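Local coordinates for protein hypothetical dTDP-4-dehydrorhamnose 3,5-epimerase (PDB 2B9U) that probably catalyses the epimerisation at C3' and C5' of dTDP-4-dehydro-6-deoxyglucose, a step in the making of dTDP-L-rhamnose, at residues 85-97 with 164-176. Numbering follows the deposited sequence.
Sequences VDVRKSSPTFGKY and LQCPSLEKAEVFD
Leu-169 and Val-174, from the C-terminal tail, pack against Phe-94 and Val-87 of the long connection between strands 79-86 and 97-103 of the cupin jelly roll. On this tight side Leu-169 CD1 lies 3.8 Å from Phe-94 CZ, the side chains arriving from opposite directions, and Val-87 CG1 touches the same methyl. A chi1 of 175° carries the Phe-94 ring out to Leu-169 and Val-174, whose CG2 meets CE1. The forked end of Leu-169 suits its place: its other methyl, CD2, rests 3.7 Å from Gly-95 CA, where a side chain would crowd that methyl and the preceding carbonyl.

Further along, a single beta bridge pairs Arg-88 with Phe-175: Lys-89 N donates almost straight to Phe-175 O (2.8 Å, 175°), whereas Phe-175 N to Val-87 O is weak. Arg-88 CG packs on Phe-175 CB, while its guanidinium turns back to hold Asp-86 side-on, NE to OD1 and NH2 to OD2. Aspartate suits position 86, OD1 also accepting from Arg-88 N in an Asx turn. With an alanine in place of Arg-88, the salt bridge and the packing on Phe-175 CB would probably be lost, the backbone N and Ser-91 OG still holding the carboxylate.

The more exposed end is polar: Lys-89 lays its aliphatic stem across Val-174, and small Ser-90 receives the chain terminus, Asp-176 OXT accepting from both Ser-90 N (2.7 Å) and Ser-90 OG (2.6 Å).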
ATOM      1  N   VAL A  85      -1.051  16.396 -14.604  1.00 26.93           N
ATOM      2  CA  VAL A  85      -1.019  17.626 -15.399  1.00 29.09           C
ATOM      3  C   VAL A  85       0.160  18.496 -14.971  1.00 30.30           C
ATOM      4  O   VAL A  85       0.277  18.826 -13.784  1.00 30.52           O
ATOM      5  CB  VAL A  85      -2.341  18.440 -15.245  1.00 28.73           C
ATOM      6  CG1 VAL A  85      -2.295  19.714 -16.090  1.00 29.29           C
ATOM      7  CG2 VAL A  85      -3.561  17.591 -15.643  1.00 28.19           C
ATOM      8  N   ASP A  86       1.037  18.847 -15.919  1.00 31.95           N
ATOM      9  CA  ASP A  86       2.165  19.747 -15.620  1.00 33.97           C
ATOM     10  C   ASP A  86       1.639  21.109 -15.261  1.00 34.84           C
ATOM     11  O   ASP A  86       1.051  21.789 -16.111  1.00 35.71           O
ATOM     12  CB  ASP A  86       3.132  19.864 -16.803  1.00 34.27           C
ATOM     13  CG  ASP A  86       4.464  20.535 -16.428  1.00 35.43           C
ATOM     14  OD1 ASP A  86       4.582  21.167 -15.358  1.00 36.17           O
ATOM     15  OD2 ASP A  86       5.419  20.412 -17.219  1.00 38.33           O
ATOM     16  N   VAL A  87       1.826  21.497 -14.000  1.00 35.96           N
ATOM     17  CA  VAL A  87       1.388  22.806 -13.516  1.00 37.37           C
ATOM     18  C   VAL A  87       2.574  23.680 -13.065  1.00 38.61           C
ATOM     19  O   VAL A  87       2.423  24.575 -12.225  1.00 38.54           O
ATOM     20  CB  VAL A  87       0.303  22.705 -12.388  1.00 37.22           C
ATOM     21  CG1 VAL A  87      -0.955  21.998 -12.894  1.00 37.00           C
ATOM     22  CG2 VAL A  87       0.863  22.042 -11.110  1.00 36.85           C
ATOM     23  N   ARG A  88       3.750  23.399 -13.623  1.00 40.40           N
ATOM     24  CA  ARG A  88       4.928  24.260 -13.454  1.00 42.08           C
ATOM     25  C   ARG A  88       4.939  25.305 -14.571  1.00 43.07           C
ATOM     26  O   ARG A  88       5.147  24.978 -15.740  1.00 42.99           O
ATOM     27  CB  ARG A  88       6.216  23.429 -13.503  1.00 41.92           C
ATOM     28  CG  ARG A  88       6.286  22.303 -12.492  1.00 41.70           C
ATOM     29  CD  ARG A  88       7.375  21.306 -12.832  1.00 41.47           C
ATOM     30  NE  ARG A  88       7.080  20.544 -14.042  1.00 41.89           N
ATOM     31  CZ  ARG A  88       7.822  19.540 -14.495  1.00 43.16           C
ATOM     32  NH1 ARG A  88       8.914  19.171 -13.837  1.00 44.86           N
ATOM     33  NH2 ARG A  88       7.472  18.892 -15.598  1.00 42.43           N
ATOM     34  N   LYS A  89       4.705  26.559 -14.205  1.00 45.34           N
ATOM     35  CA  LYS A  89       4.601  27.657 -15.177  1.00 47.15           C
ATOM     36  C   LYS A  89       5.719  27.722 -16.228  1.00 48.06           C
ATOM     37  O   LYS A  89       5.440  27.916 -17.418  1.00 48.33           O
ATOM     38  CB  LYS A  89       4.482  28.994 -14.455  1.00 47.63           C
ATOM     39  CG  LYS A  89       3.046  29.475 -14.282  1.00 49.12           C
ATOM     40  CD  LYS A  89       2.979  30.840 -13.579  1.00 51.50           C
ATOM     41  CE  LYS A  89       3.395  31.988 -14.516  1.00 52.87           C
ATOM     42  NZ  LYS A  89       2.524  32.095 -15.730  1.00 52.73           N
ATOM     43  N   SER A  90       6.970  27.546 -15.792  1.00 48.87           N
ATOM     44  CA  SER A  90       8.132  27.744 -16.665  1.00 49.38           C
ATOM     45  C   SER A  90       8.557  26.456 -17.350  1.00 49.81           C
ATOM     46  O   SER A  90       9.631  26.390 -17.966  1.00 50.33           O
ATOM     47  CB  SER A  90       9.311  28.339 -15.884  1.00 49.89           C
ATOM     48  OG  SER A  90       9.978  27.346 -15.117  1.00 49.77           O
ATOM     49  N   SER A  91       7.717  25.432 -17.240  1.00 49.70           N
ATOM     50  CA  SER A  91       7.971  24.173 -17.919  1.00 49.64           C
ATOM     51  C   SER A  91       7.618  24.308 -19.404  1.00 49.82           C
ATOM     52  O   SER A  91       6.642  24.986 -19.746  1.00 50.19           O
ATOM     53  CB  SER A  91       7.177  23.043 -17.261  1.00 49.55           C
ATOM     54  OG  SER A  91       7.381  21.818 -17.935  1.00 48.66           O
ATOM     55  N   PRO A  92       8.410  23.672 -20.295  1.00 49.67           N
ATOM     56  CA  PRO A  92       8.100  23.718 -21.726  1.00 49.42           C
ATOM     57  C   PRO A  92       6.841  22.910 -22.034  1.00 48.91           C
ATOM     58  O   PRO A  92       6.439  22.796 -23.202  1.00 48.93           O
ATOM     59  CB  PRO A  92       9.323  23.041 -22.363  1.00 49.50           C
ATOM     60  CG  PRO A  92       9.800  22.091 -21.313  1.00 49.58           C
ATOM     61  CD  PRO A  92       9.620  22.863 -20.032  1.00 49.70           C
ATOM     62  N   THR A  93       6.242  22.353 -20.976  1.00 48.24           N
ATOM     63  CA  THR A  93       5.102  21.441 -21.073  1.00 47.10           C
ATOM     64  C   THR A  93       3.967  21.817 -20.110  1.00 46.14           C
ATOM     65  O   THR A  93       3.103  20.987 -19.814  1.00 46.27           O
ATOM     66  CB  THR A  93       5.528  19.985 -20.786  1.00 47.16           C
ATOM     67  OG1 THR A  93       6.210  19.931 -19.524  1.00 47.37           O
ATOM     68  CG2 THR A  93       6.440  19.445 -21.888  1.00 47.32           C
ATOM     69  N   PHE A  94       3.974  23.056 -19.619  1.00 44.71           N
ATOM     70  CA  PHE A  94       2.910  23.558 -18.740  1.00 43.39           C
ATOM     71  C   PHE A  94       1.539  23.403 -19.401  1.00 42.76           C
ATOM     72  O   PHE A  94       1.328  23.849 -20.539  1.00 42.87           O
ATOM     73  CB  PHE A  94       3.160  25.023 -18.372  1.00 43.04           C
ATOM     74  CG  PHE A  94       2.056  25.657 -17.567  1.00 42.79           C
ATOM     75  CD1 PHE A  94       1.950  25.431 -16.198  1.00 42.11           C
ATOM     76  CD2 PHE A  94       1.140  26.511 -18.170  1.00 42.56           C
ATOM     77  CE1 PHE A  94       0.940  26.033 -15.445  1.00 42.31           C
ATOM     78  CE2 PHE A  94       0.121  27.112 -17.424  1.00 42.14           C
ATOM     79  CZ  PHE A  94       0.019  26.872 -16.060  1.00 41.62           C
ATOM     80  N   GLY A  95       0.622  22.753 -18.688  1.00 41.25           N
ATOM     81  CA  GLY A  95      -0.712  22.496 -19.205  1.00 39.03           C
ATOM     82  C   GLY A  95      -0.831  21.187 -19.958  1.00 37.70           C
ATOM     83  O   GLY A  95      -1.929  20.788 -20.312  1.00 37.49           O
ATOM     84  N   LYS A  96       0.292  20.519 -20.215  1.00 36.71           N
ATOM     85  CA  LYS A  96       0.268  19.196 -20.851  1.00 35.64           C
ATOM     86  C   LYS A  96       0.033  18.109 -19.802  1.00 34.96           C
ATOM     87  O   LYS A  96       0.281  18.308 -18.603  1.00 33.77           O
ATOM     88  CB  LYS A  96       1.562  18.918 -21.629  1.00 36.39           C
ATOM     89  CG  LYS A  96       1.874  19.927 -22.745  1.00 36.98           C
ATOM     90  CD  LYS A  96       1.009  19.731 -23.991  1.00 37.60           C
ATOM     91  CE  LYS A  96       1.314  20.799 -25.050  1.00 38.05           C
ATOM     92  NZ  LYS A  96       2.794  21.043 -25.201  1.00 38.66           N
ATOM     93  N   TYR A  97      -0.439  16.954 -20.251  1.00 34.51           N
ATOM     94  CA  TYR A  97      -0.859  15.925 -19.310  1.00 34.70           C
ATOM     95  C   TYR A  97      -0.606  14.517 -19.805  1.00 34.38           C
ATOM     96  O   TYR A  97      -0.547  14.268 -21.021  1.00 34.72           O
ATOM     97  CB  TYR A  97      -2.337  16.113 -18.929  1.00 34.78           C
ATOM     98  CG  TYR A  97      -3.296  16.001 -20.094  1.00 36.34           C
ATOM     99  CD1 TYR A  97      -3.706  14.756 -20.566  1.00 37.74           C
ATOM    100  CD2 TYR A  97      -3.798  17.143 -20.727  1.00 36.99           C
ATOM    101  CE1 TYR A  97      -4.574  14.647 -21.638  1.00 39.03           C
ATOM    102  CE2 TYR A  97      -4.672  17.037 -21.803  1.00 38.34           C
ATOM    103  CZ  TYR A  97      -5.061  15.782 -22.245  1.00 38.67           C
ATOM    104  OH  TYR A  97      -5.928  15.643 -23.304  1.00 40.58           O
ATOM    105  N   LEU A 164     -15.190  20.808  -6.813  1.00 32.85           N
ATOM    106  CA  LEU A 164     -16.004  21.637  -7.701  1.00 33.21           C
ATOM    107  C   LEU A 164     -15.584  23.103  -7.689  1.00 33.74           C
ATOM    108  O   LEU A 164     -15.813  23.811  -8.661  1.00 33.46           O
ATOM    109  CB  LEU A 164     -17.486  21.512  -7.365  1.00 32.73           C
ATOM    110  CG  LEU A 164     -18.207  20.271  -7.857  1.00 31.61           C
ATOM    111  CD1 LEU A 164     -19.489  20.086  -7.073  1.00 30.83           C
ATOM    112  CD2 LEU A 164     -18.507  20.401  -9.347  1.00 32.50           C
ATOM    113  N   GLN A 165     -14.967  23.558  -6.598  1.00 35.15           N
ATOM    114  CA  GLN A 165     -14.538  24.958  -6.530  1.00 36.14           C
ATOM    115  C   GLN A 165     -13.098  25.209  -6.948  1.00 36.42           C
ATOM    116  O   GLN A 165     -12.649  26.361  -6.985  1.00 36.71           O
ATOM    117  CB  GLN A 165     -14.850  25.582  -5.173  1.00 36.44           C
ATOM    118  CG  GLN A 165     -16.368  25.799  -4.920  1.00 39.37           C
ATOM    119  CD  GLN A 165     -17.004  26.985  -5.679  1.00 41.58           C
ATOM    120  OE1 GLN A 165     -16.424  27.557  -6.626  1.00 44.16           O
ATOM    121  NE2 GLN A 165     -18.214  27.344  -5.267  1.00 40.21           N
ATOM    122  N   CYS A 166     -12.385  24.137  -7.291  1.00 36.54           N
ATOM    123  CA  CYS A 166     -11.044  24.248  -7.852  1.00 36.36           C
ATOM    124  C   CYS A 166     -11.045  25.209  -9.063  1.00 36.92           C
ATOM    125  O   CYS A 166     -11.932  25.138  -9.917  1.00 36.72           O
ATOM    126  CB  CYS A 166     -10.507  22.852  -8.234  1.00 36.47           C
ATOM    127  SG  CYS A 166     -10.199  21.713  -6.815  1.00 35.00           S
ATOM    128  N   PRO A 167     -10.095  26.159  -9.099  1.00 37.42           N
ATOM    129  CA  PRO A 167      -9.976  27.103 -10.223  1.00 38.02           C
ATOM    130  C   PRO A 167      -9.507  26.452 -11.522  1.00 38.85           C
ATOM    131  O   PRO A 167      -8.786  25.450 -11.490  1.00 38.52           O
ATOM    132  CB  PRO A 167      -8.903  28.085  -9.739  1.00 38.36           C
ATOM    133  CG  PRO A 167      -8.106  27.296  -8.718  1.00 37.71           C
ATOM    134  CD  PRO A 167      -9.110  26.428  -8.040  1.00 37.05           C
ATOM    135  N   SER A 168      -9.892  27.027 -12.657  1.00 39.51           N
ATOM    136  CA  SER A 168      -9.350  26.587 -13.940  1.00 41.08           C
ATOM    137  C   SER A 168      -7.828  26.769 -13.959  1.00 41.84           C
ATOM    138  O   SER A 168      -7.274  27.549 -13.177  1.00 41.96           O
ATOM    139  CB  SER A 168     -10.000  27.349 -15.097  1.00 41.18           C
ATOM    140  OG  SER A 168      -9.676  28.727 -15.037  1.00 42.04           O
ATOM    141  N   LEU A 169      -7.154  26.039 -14.838  1.00 43.08           N
ATOM    142  CA  LEU A 169      -5.698  26.130 -14.950  1.00 44.70           C
ATOM    143  C   LEU A 169      -5.157  27.566 -15.010  1.00 45.94           C
ATOM    144  O   LEU A 169      -4.217  27.907 -14.285  1.00 45.84           O
ATOM    145  CB  LEU A 169      -5.194  25.335 -16.152  1.00 44.54           C
ATOM    146  CG  LEU A 169      -3.671  25.359 -16.303  1.00 44.33           C
ATOM    147  CD1 LEU A 169      -2.989  24.804 -15.056  1.00 43.61           C
ATOM    148  CD2 LEU A 169      -3.265  24.595 -17.525  1.00 45.17           C
ATOM    149  N   GLU A 170      -5.758  28.403 -15.859  1.00 47.62           N
ATOM    150  CA  GLU A 170      -5.254  29.769 -16.064  1.00 49.40           C
ATOM    151  C   GLU A 170      -5.489  30.732 -14.895  1.00 50.23           C
ATOM    152  O   GLU A 170      -4.866  31.800 -14.835  1.00 50.46           O
ATOM    153  CB  GLU A 170      -5.773  30.357 -17.381  1.00 49.54           C
ATOM    154  CG  GLU A 170      -4.823  30.157 -18.566  1.00 51.53           C
ATOM    155  CD  GLU A 170      -4.868  28.749 -19.157  1.00 52.90           C
ATOM    156  OE1 GLU A 170      -5.982  28.224 -19.351  1.00 53.49           O
ATOM    157  OE2 GLU A 170      -3.786  28.179 -19.451  1.00 53.70           O
ATOM    158  N   LYS A 171      -6.362  30.344 -13.961  1.00 51.05           N
ATOM    159  CA  LYS A 171      -6.606  31.127 -12.743  1.00 52.04           C
ATOM    160  C   LYS A 171      -5.795  30.642 -11.528  1.00 52.69           C
ATOM    161  O   LYS A 171      -5.382  31.443 -10.681  1.00 53.19           O
ATOM    162  CB  LYS A 171      -8.100  31.144 -12.401  1.00 51.97           C
ATOM    163  CG  LYS A 171      -8.991  31.836 -13.436  1.00 52.97           C
ATOM    164  CD  LYS A 171      -8.920  33.364 -13.350  1.00 53.90           C
ATOM    165  CE  LYS A 171     -10.138  34.014 -14.001  1.00 54.87           C
ATOM    166  NZ  LYS A 171     -11.345  34.040 -13.106  1.00 56.25           N
ATOM    167  N   ALA A 172      -5.556  29.335 -11.465  1.00 53.27           N
ATOM    168  CA  ALA A 172      -4.912  28.679 -10.324  1.00 53.70           C
ATOM    169  C   ALA A 172      -3.543  29.234  -9.921  1.00 54.32           C
ATOM    170  O   ALA A 172      -2.800  29.765 -10.754  1.00 54.10           O
ATOM    171  CB  ALA A 172      -4.793  27.194 -10.601  1.00 53.60           C
ATOM    172  N   GLU A 173      -3.234  29.093  -8.630  1.00 54.98           N
ATOM    173  CA  GLU A 173      -1.898  29.325  -8.085  1.00 55.71           C
ATOM    174  C   GLU A 173      -1.075  28.046  -8.276  1.00 55.79           C
ATOM    175  O   GLU A 173      -1.377  27.011  -7.678  1.00 55.85           O
ATOM    176  CB  GLU A 173      -1.982  29.693  -6.593  1.00 56.00           C
ATOM    177  CG  GLU A 173      -2.755  30.979  -6.277  1.00 57.25           C
ATOM    178  CD  GLU A 173      -2.034  32.240  -6.764  1.00 59.27           C
ATOM    179  OE1 GLU A 173      -1.089  32.699  -6.072  1.00 59.84           O
ATOM    180  OE2 GLU A 173      -2.419  32.766  -7.836  1.00 58.12           O
ATOM    181  N   VAL A 174      -0.040  28.120  -9.109  1.00 55.88           N
ATOM    182  CA  VAL A 174       0.669  26.921  -9.562  1.00 55.75           C
ATOM    183  C   VAL A 174       2.184  26.925  -9.290  1.00 55.95           C
ATOM    184  O   VAL A 174       2.719  27.864  -8.694  1.00 55.75           O
ATOM    185  CB  VAL A 174       0.389  26.635 -11.075  1.00 55.93           C
ATOM    186  CG1 VAL A 174      -1.085  26.324 -11.313  1.00 54.99           C
ATOM    187  CG2 VAL A 174       0.858  27.798 -11.956  1.00 55.75           C
ATOM    188  N   PHE A 175       2.853  25.857  -9.723  1.00 56.09           N
ATOM    189  CA  PHE A 175       4.307  25.707  -9.585  1.00 56.55           C
ATOM    190  C   PHE A 175       5.096  26.612 -10.540  1.00 57.01           C
ATOM    191  O   PHE A 175       4.555  27.145 -11.513  1.00 56.91           O
ATOM    192  CB  PHE A 175       4.719  24.256  -9.849  1.00 56.40           C
ATOM    193  CG  PHE A 175       4.615  23.347  -8.654  1.00 55.83           C
ATOM    194  CD1 PHE A 175       3.375  22.922  -8.183  1.00 55.51           C
ATOM    195  CD2 PHE A 175       5.765  22.877  -8.028  1.00 55.67           C
ATOM    196  CE1 PHE A 175       3.286  22.059  -7.090  1.00 54.92           C
ATOM    197  CE2 PHE A 175       5.683  22.011  -6.931  1.00 55.43           C
ATOM    198  CZ  PHE A 175       4.441  21.606  -6.465  1.00 54.68           C
ATOM    199  N   ASP A 176       6.391  26.745 -10.261  1.00 57.63           N
ATOM    200  CA  ASP A 176       7.306  27.541 -11.078  1.00 58.08           C
ATOM    201  C   ASP A 176       7.930  26.718 -12.201  1.00 58.22           C
ATOM    202  O   ASP A 176       8.341  25.564 -12.017  1.00 58.06           O
ATOM    203  CB  ASP A 176       8.395  28.158 -10.198  1.00 58.28           C
ATOM    204  CG  ASP A 176       7.819  28.904  -9.008  1.00 58.88           C
ATOM    205  OD1 ASP A 176       7.979  30.138  -8.948  1.00 59.12           O
ATOM    206  OD2 ASP A 176       7.182  28.258  -8.146  1.00 59.98           O
ATOM    207  OXT ASP A 176       8.030  27.204 -13.328  1.00 58.26           O
TER